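Local coordinates for protein putative metal-dependent hydrolase (Parabacteroides distasonis ATCC 8503, PDB 3KL7) that binds two zinc ions and is probably a metal-dependent hydrolase of the metallo-beta-lactamase superfamily, at residues L40-D45 and Y148-D153. Residues are numbered along the deposited sequence; the frame is centred on the assembly and turned at random.
Sequences LMLTYD and YILTFD
Strand 40-44 runs over strand 148-152 with the two N-to-C directions 22° apart and the axes 10.3 Å apart at closest approach, too far for backbone pairing, so side chains bridge them. The CA atoms draw closer toward the C-terminal ends, from 10.3 Å at L42 and L150 to 7.8 Å at Y44 and F152. One methyl of L42, CD2, serves two partners, meeting CD1 of L150 at 3.9 Å and CZ at the far end of the F152 ring at 3.7 Å. Each strand belongs to a different mixed beta-sheet, and the apolar layer between these sheets is the core of the alpha-beta/beta-alpha sandwich of metallo-beta-lactamases; this contact lies away from the zinc sites, with I49 and L30 also packing on F152. The side chains of Y44 and F152 run past one another head to tail, F152 CB lying over the centre of the Y44 ring in a CH-pi contact, 3.8 Å from the centroid; the two ring planes are inclined at 51°. Y44 OH reaches past the end of strand 148-152 to 3.3 Å from D153 CB, because chi1 of 174° sends the ring away from the backbone N. CB of D45 lies against the opposite ring face, and D153 OD2 turns to hydrogen bonds with T24 and S26.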
# COMPACT_ATOMS: atom_id res chain seq x y z
N LEU A 40 5.80 0.57 3.94
CA LEU A 40 5.98 -0.87 4.11
C LEU A 40 7.23 -1.33 3.37
O LEU A 40 7.56 -0.79 2.32
CB LEU A 40 4.75 -1.64 3.56
CG LEU A 40 3.35 -1.21 4.03
CD1 LEU A 40 2.25 -1.95 3.23
CD2 LEU A 40 3.18 -1.46 5.55
N MSE A 41 7.91 -2.33 3.91
CA MSE A 41 8.95 -3.04 3.14
C MSE A 41 8.45 -4.44 2.91
O MSE A 41 7.96 -5.08 3.84
CB MSE A 41 10.27 -3.08 3.91
CG MSE A 41 11.37 -3.84 3.19
SE MSE A 41 13.06 -3.78 4.09
CE MSE A 41 12.48 -4.32 5.85
N LEU A 42 8.55 -4.90 1.68
CA LEU A 42 8.15 -6.27 1.33
C LEU A 42 9.36 -7.04 0.90
O LEU A 42 10.12 -6.58 0.08
CB LEU A 42 7.13 -6.24 0.18
CG LEU A 42 5.66 -6.01 0.53
CD1 LEU A 42 5.45 -4.65 1.06
CD2 LEU A 42 4.80 -6.25 -0.70
N THR A 43 9.55 -8.21 1.45
CA THR A 43 10.67 -9.06 1.05
C THR A 43 10.13 -10.35 0.47
O THR A 43 9.39 -11.07 1.15
CB THR A 43 11.58 -9.41 2.25
OG1 THR A 43 11.96 -8.21 2.94
CG2 THR A 43 12.81 -10.13 1.78
N TYR A 44 10.50 -10.66 -0.78
CA TYR A 44 10.07 -11.89 -1.44
C TYR A 44 11.16 -12.46 -2.30
O TYR A 44 11.70 -11.77 -3.17
CB TYR A 44 8.84 -11.61 -2.30
CG TYR A 44 8.41 -12.79 -3.14
CD1 TYR A 44 7.72 -13.85 -2.59
CD2 TYR A 44 8.70 -12.84 -4.49
CE1 TYR A 44 7.32 -14.93 -3.35
CE2 TYR A 44 8.31 -13.90 -5.26
CZ TYR A 44 7.62 -14.94 -4.70
OH TYR A 44 7.25 -16.01 -5.50
N ASP A 45 11.50 -13.73 -2.07
CA ASP A 45 12.48 -14.42 -2.92
C ASP A 45 13.82 -13.61 -3.05
O ASP A 45 14.37 -13.45 -4.14
CB ASP A 45 11.85 -14.64 -4.32
CG ASP A 45 12.50 -15.80 -5.10
OD1 ASP A 45 12.82 -16.85 -4.48
OD2 ASP A 45 12.66 -15.65 -6.34
N TYR A 148 -2.19 -0.19 -5.51
CA TYR A 148 -1.51 -1.28 -6.26
C TYR A 148 -1.92 -2.65 -5.76
O TYR A 148 -2.11 -2.85 -4.59
CB TYR A 148 0.02 -1.18 -6.11
CG TYR A 148 0.55 0.09 -6.64
CD1 TYR A 148 0.53 0.36 -8.00
CD2 TYR A 148 1.06 1.06 -5.78
CE1 TYR A 148 1.01 1.55 -8.49
CE2 TYR A 148 1.53 2.24 -6.26
CZ TYR A 148 1.51 2.49 -7.63
OH TYR A 148 1.98 3.69 -8.11
N ILE A 149 -2.08 -3.59 -6.70
CA ILE A 149 -2.22 -4.99 -6.35
C ILE A 149 -0.93 -5.65 -6.81
O ILE A 149 -0.57 -5.58 -7.98
CB ILE A 149 -3.43 -5.68 -7.08
CG1 ILE A 149 -4.71 -4.87 -6.93
CG2 ILE A 149 -3.64 -7.09 -6.57
CD1 ILE A 149 -5.88 -5.45 -7.74
N LEU A 150 -0.25 -6.28 -5.86
CA LEU A 150 1.01 -6.92 -6.10
C LEU A 150 0.80 -8.38 -5.99
O LEU A 150 0.29 -8.86 -4.97
CB LEU A 150 2.03 -6.48 -5.05
CG LEU A 150 2.16 -4.98 -4.95
CD1 LEU A 150 3.12 -4.60 -3.83
CD2 LEU A 150 2.63 -4.43 -6.29
N THR A 151 1.17 -9.12 -7.02
CA THR A 151 0.97 -10.55 -7.03
C THR A 151 2.32 -11.28 -7.01
O THR A 151 3.15 -11.07 -7.86
CB THR A 151 0.14 -11.00 -8.27
OG1 THR A 151 -1.10 -10.25 -8.31
CG2 THR A 151 -0.16 -12.52 -8.20
N PHE A 152 2.53 -12.12 -5.98
CA PHE A 152 3.71 -12.96 -5.86
C PHE A 152 3.24 -14.43 -5.90
O PHE A 152 2.61 -14.89 -4.97
CB PHE A 152 4.41 -12.72 -4.52
CG PHE A 152 4.64 -11.26 -4.18
CD1 PHE A 152 3.65 -10.52 -3.53
CD2 PHE A 152 5.84 -10.65 -4.48
CE1 PHE A 152 3.87 -9.18 -3.20
CE2 PHE A 152 6.06 -9.30 -4.16
CZ PHE A 152 5.09 -8.58 -3.51
N ASP A 153 3.54 -15.13 -6.99
CA ASP A 153 3.25 -16.57 -7.07
C ASP A 153 1.82 -16.87 -6.55
O ASP A 153 1.62 -17.76 -5.74
CB ASP A 153 4.32 -17.33 -6.25
CG ASP A 153 4.22 -18.84 -6.40
OD1 ASP A 153 3.74 -19.33 -7.44
OD2 ASP A 153 4.67 -19.55 -5.46